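Local coordinates for protein cellulase (Bacillus sp. BG-CS10, PDB 5E09) that probably hydrolyses internal beta-1,4-glucosidic bonds of cellulose with a TIM-barrel catalytic domain, assisted by appended carbohydrate-binding domains, at residues L380-G383 and E384-L388; Q160-H163 and H164-E168. All coordinates share one frame; numbering follows the deposited sequence.

Contact 1. Residues L380-G383 and E384-L388; sequences LALG and EDYEL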
loop_
_atom_site.group_PDB
_atom_site.type_symbol
_atom_site.label_atom_id
_atom_site.label_comp_id
_atom_site.label_asym_id
_atom_site.label_seq_id
_atom_site.Cartn_x
_atom_site.Cartn_y
_atom_site.Cartn_z
ATOM N N LEU A 380 -24.413 22.877 -8.217
ATOM C CA LEU A 380 -25.636 22.378 -8.823
ATOM C C LEU A 380 -26.832 22.885 -8.040
ATOM O O LEU A 380 -26.689 23.390 -6.927
ATOM C CB LEU A 380 -25.640 20.850 -8.882
ATOM C CG LEU A 380 -24.668 20.230 -9.888
ATOM C CD1 LEU A 380 -24.886 18.723 -9.985
ATOM C CD2 LEU A 380 -24.822 20.895 -11.246
ATOM N N ALA A 381 -28.010 22.744 -8.630
ATOM C CA ALA A 381 -29.225 23.291 -8.050
ATOM C C ALA A 381 -29.896 22.332 -7.085
ATOM O O ALA A 381 -30.197 21.190 -7.431
ATOM C CB ALA A 381 -30.193 23.674 -9.149
ATOM N N LEU A 382 -30.135 22.808 -5.870
ATOM C CA LEU A 382 -30.983 22.095 -4.929
ATOM C C LEU A 382 -32.379 21.907 -5.506
ATOM O O LEU A 382 -32.972 22.847 -6.036
ATOM C CB LEU A 382 -31.060 22.856 -3.614
ATOM C CG LEU A 382 -29.772 22.802 -2.805
ATOM C CD1 LEU A 382 -29.828 23.744 -1.614
ATOM C CD2 LEU A 382 -29.584 21.379 -2.351
ATOM N N GLY A 383 -32.932 20.705 -5.454
ATOM C CA GLY A 383 -34.304 20.505 -5.899
ATOM C C GLY A 383 -34.653 20.562 -7.376
ATOM O O GLY A 383 -35.820 20.434 -7.748
ATOM N N GLU A 384 -33.639 20.837 -8.195
ATOM C CA GLU A 384 -33.765 20.898 -9.649
ATOM C C GLU A 384 -32.731 19.964 -10.279
ATOM O O GLU A 384 -32.899 19.471 -11.394
ATOM C CB GLU A 384 -33.562 22.329 -10.148
ATOM C CG GLU A 384 -34.566 23.328 -9.595
ATOM C CD GLU A 384 -35.996 22.975 -9.955
ATOM O OE1 GLU A 384 -36.205 21.942 -10.624
ATOM O OE2 GLU A 384 -36.911 23.732 -9.568
ATOM N N ASP A 385 -31.658 19.742 -9.527
ATOM C CA ASP A 385 -30.526 18.895 -9.905
ATOM C C ASP A 385 -30.252 17.741 -8.923
ATOM O O ASP A 385 -29.749 16.694 -9.329
ATOM C CB ASP A 385 -29.263 19.742 -10.079
ATOM C CG ASP A 385 -29.412 20.793 -11.162
ATOM O OD1 ASP A 385 -30.493 20.860 -11.783
ATOM O OD2 ASP A 385 -28.447 21.552 -11.392
ATOM N N TYR A 386 -30.585 17.925 -7.645
ATOM C CA TYR A 386 -30.380 16.874 -6.655
ATOM C C TYR A 386 -31.133 17.083 -5.341
ATOM O O TYR A 386 -31.520 18.196 -5.002
ATOM C CB TYR A 386 -28.885 16.722 -6.360
ATOM C CG TYR A 386 -28.267 17.838 -5.543
ATOM C CD1 TYR A 386 -27.779 18.989 -6.154
ATOM C CD2 TYR A 386 -28.133 17.721 -4.165
ATOM C CE1 TYR A 386 -27.196 20.002 -5.413
ATOM C CE2 TYR A 386 -27.550 18.728 -3.415
ATOM C CZ TYR A 386 -27.083 19.864 -4.044
ATOM O OH TYR A 386 -26.503 20.864 -3.297
ATOM N N GLU A 387 -31.323 15.990 -4.604
ATOM C CA GLU A 387 -31.999 16.019 -3.306
ATOM C C GLU A 387 -31.219 15.179 -2.296
ATOM O O GLU A 387 -30.442 14.307 -2.681
ATOM C CB GLU A 387 -33.437 15.488 -3.410
ATOM C CG GLU A 387 -34.231 15.961 -4.625
ATOM C CD GLU A 387 -35.564 15.240 -4.776
ATOM O OE1 GLU A 387 -35.880 14.389 -3.918
ATOM O OE2 GLU A 387 -36.296 15.519 -5.753
ATOM N N LEU A 388 -31.427 15.433 -1.010
ATOM C CA LEU A 388 -30.784 14.632 0.024
ATOM C C LEU A 388 -31.770 14.222 1.109
ATOM O O LEU A 388 -32.240 15.064 1.867
ATOM C CB LEU A 388 -29.615 15.391 0.656
ATOM C CG LEU A 388 -28.842 14.592 1.714
ATOM C CD1 LEU A 388 -27.881 13.595 1.054
ATOM C CD2 LEU A 388 -28.104 15.502 2.688
#
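L382 and Y386 face each other across a tight turn as a single beta bridge with their CA atoms 5.5 Å apart, and G383 N gives a hydrogen bond to Y386 O (2.9 Å). Inside the turn A381 O accepts D385 N at 2.9 Å, in an alpha-turn, and is also reached weakly by Y386 N. G383 suits the reversal because it takes a positive phi of 72°, which costs a residue without a side chain little. D385 adds a side-chain bond: its OD2 accepts A381 N at 3.0 Å along an almost straight line (168°), the donor standing above the carboxylate plane. The short aspartate can do this because CG lies beside its own backbone N, bringing the carboxylate back over A381, whose CB rests 3.5 Å from the same OD2. The small methyl also lies against the CB of E384, a residue whose charged end suits the exposed outside of the turn. Y386 supplies the wide apolar surface. With chi1 at 73°, CG sits between the backbone N and the carbonyl carbon, and the ring lies across both residues that flank A381. L380 O meets its edge near CE1, and L380 CB touches Y386 CE1 at 3.9 Å; L382 comes in obliquely and sets CD2 3.4 Å from Y386 CZ, close to OH as well. Beyond the turn the ring packs on L373, L393 and M395. Replacing Y386 with alanine is likely to open a gap between this turn and those three residues, and to leave L380 CB and L382 CD2 without the ring they touch. The turn is held by hydrogen bonds to main-chain groups, while the tyrosine joins it to the apolar interior of a domain whose family suggests an immunoglobulin-like sandwich.

Contact 2. Residues Q160-H163 and H164-E168; sequences QENH and HAFLE
F166 folds back over the preceding turn of the helix, where N162 O accepts F166 N at 2.9 Å and also lies 3.0 Å above one face of the phenylalanine ring, offset toward its rim. The first torsion (chi1 -67°) puts CG beside the backbone N, which brings the ring across that carbonyl. H164 also lies over a carbonyl, though one that takes a weak bond from H163 N: Q160 O stands 3.3 Å above a face of the imidazole, closest to CD2, and the histidine reaches on to D202, L203 and R206 of helix 201-214. The closely packed side of the helix belongs to H163 and L167, both buried. Q160 CG lies over the centre of one face of the H163 ring, 3.3 Å above its plane, and the NE2 of this histidine is hydrogen-bonded to T153 O, which gives the buried imidazole a polar partner and so suits histidine to the place. L167 N bonds to H163 O while its branched side chain turns away toward P150. The opposite character appears at E161, an exposed residue whose CB points away from the next turn and whose carboxylate suits the solvent; its carbonyl, however, is used by A165 N at 3.1 Å. Q160 at the N-cap is tied down by OE1 to W156 N, and its NE2 makes a weak bond to N162 OD1. N162 O and Q160 O thus each serve twice, as hydrogen-bond acceptors (Q160 O weakly) and as neighbours of a ring face, and the side-chain amide and imidazole bonds join the helix start to the loop before it.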
loop_
_atom_site.group_PDB
_atom_site.type_symbol
_atom_site.label_atom_id
_atom_site.label_comp_id
_atom_site.label_asym_id
_atom_site.label_seq_id
_atom_site.Cartn_x
_atom_site.Cartn_y
_atom_site.Cartn_z
ATOM N N GLN A 160 9.430 -19.905 14.326
ATOM C CA GLN A 160 9.823 -20.848 15.379
ATOM C C GLN A 160 10.590 -20.128 16.500
ATOM O O GLN A 160 10.801 -18.917 16.428
ATOM C CB GLN A 160 10.649 -22.000 14.786
ATOM C CG GLN A 160 11.621 -21.590 13.680
ATOM C CD GLN A 160 12.011 -22.749 12.764
ATOM O OE1 GLN A 160 11.148 -23.453 12.236
ATOM N NE2 GLN A 160 13.312 -22.942 12.563
ATOM N N GLU A 161 10.996 -20.868 17.531
ATOM C CA GLU A 161 11.552 -20.273 18.755
ATOM C C GLU A 161 12.941 -19.648 18.576
ATOM O O GLU A 161 13.221 -18.524 19.059
ATOM C CB GLU A 161 11.616 -21.332 19.865
ATOM C CG GLU A 161 10.254 -21.815 20.364
ATOM C CD GLU A 161 10.357 -22.915 21.411
ATOM O OE1 GLU A 161 11.472 -23.443 21.619
ATOM O OE2 GLU A 161 9.317 -23.255 22.022
ATOM N N ASN A 162 13.820 -20.376 17.891
ATOM C CA ASN A 162 15.169 -19.880 17.665
ATOM C C ASN A 162 15.138 -18.612 16.818
ATOM O O ASN A 162 16.065 -17.806 16.874
ATOM C CB ASN A 162 16.063 -20.946 17.010
ATOM C CG ASN A 162 15.411 -21.622 15.814
ATOM O OD1 ASN A 162 14.307 -21.266 15.401
ATOM N ND2 ASN A 162 16.109 -22.592 15.239
ATOM N N HIS A 163 14.067 -18.436 16.047
ATOM C CA HIS A 163 13.860 -17.193 15.315
ATOM C C HIS A 163 13.739 -16.024 16.288
ATOM O O HIS A 163 14.451 -15.026 16.158
ATOM C CB HIS A 163 12.615 -17.278 14.430
ATOM C CG HIS A 163 12.781 -18.166 13.238
ATOM N ND1 HIS A 163 11.819 -18.276 12.255
ATOM C CD2 HIS A 163 13.793 -18.985 12.869
ATOM C CE1 HIS A 163 12.235 -19.124 11.330
ATOM N NE2 HIS A 163 13.429 -19.571 11.679
ATOM N N HIS A 164 12.840 -16.158 17.262
ATOM C CA HIS A 164 12.651 -15.134 18.288
ATOM C C HIS A 164 13.967 -14.822 18.976
ATOM O O HIS A 164 14.302 -13.650 19.211
ATOM C CB HIS A 164 11.621 -15.577 19.326
ATOM C CG HIS A 164 10.283 -15.912 18.746
ATOM N ND1 HIS A 164 9.578 -15.039 17.953
ATOM C CD2 HIS A 164 9.512 -17.021 18.873
ATOM C CE1 HIS A 164 8.428 -15.597 17.600
ATOM N NE2 HIS A 164 8.369 -16.796 18.146
ATOM N N ALA A 165 14.721 -15.874 19.287
ATOM C CA ALA A 165 16.024 -15.671 19.912
ATOM C C ALA A 165 16.956 -14.860 19.004
ATOM O O ALA A 165 17.636 -13.935 19.465
ATOM C CB ALA A 165 16.652 -16.998 20.265
ATOM N N PHE A 166 16.973 -15.198 17.718
ATOM C CA PHE A 166 17.811 -14.495 16.743
ATOM C C PHE A 166 17.466 -13.012 16.651
ATOM O O PHE A 166 18.357 -12.157 16.627
ATOM C CB PHE A 166 17.682 -15.125 15.352
ATOM C CG PHE A 166 18.246 -16.513 15.252
ATOM C CD1 PHE A 166 19.236 -16.943 16.124
ATOM C CD2 PHE A 166 17.787 -17.392 14.277
ATOM C CE1 PHE A 166 19.754 -18.223 16.029
ATOM C CE2 PHE A 166 18.298 -18.673 14.179
ATOM C CZ PHE A 166 19.285 -19.090 15.055
ATOM N N LEU A 167 16.172 -12.708 16.586
ATOM C CA LEU A 167 15.746 -11.321 16.479
ATOM C C LEU A 167 16.128 -10.572 17.743
ATOM O O LEU A 167 16.594 -9.433 17.671
ATOM C CB LEU A 167 14.242 -11.214 16.226
ATOM C CG LEU A 167 13.716 -9.778 16.128
ATOM C CD1 LEU A 167 14.554 -8.943 15.160
ATOM C CD2 LEU A 167 12.262 -9.763 15.715
ATOM N N GLU A 168 15.957 -11.207 18.900
ATOM C CA GLU A 168 16.323 -10.532 20.142
ATOM C C GLU A 168 17.828 -10.264 20.207
ATOM O O GLU A 168 18.258 -9.225 20.712
ATOM C CB GLU A 168 15.875 -11.337 21.362
ATOM C CG GLU A 168 16.199 -10.633 22.676
ATOM C CD GLU A 168 15.194 -10.931 23.778
ATOM O OE1 GLU A 168 14.323 -11.805 23.573
ATOM O OE2 GLU A 168 15.275 -10.284 24.850
#

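In the fold
Contact 2 comes first along the chain, at the start of helix 161-181, which links strands 142-145 and 190-193 of the eight-stranded parallel barrel in the family 5 catalytic domain. Contact 1 follows much later, in the X2 carbohydrate-binding domain, where the turn passes from strand 378-379, at the edge of a five-stranded sheet, to strand 386-389, at the edge of a four-stranded one. The centres of contact 1 and contact 2 lie about 62 Å apart, on opposite sides of the chain's centre. Between the nearest atoms of contact 1 and contact 2 the distance is about 49 Å. They share no helix, sheet or domain, so neither touches the other, and each belongs to the local structure of its own module.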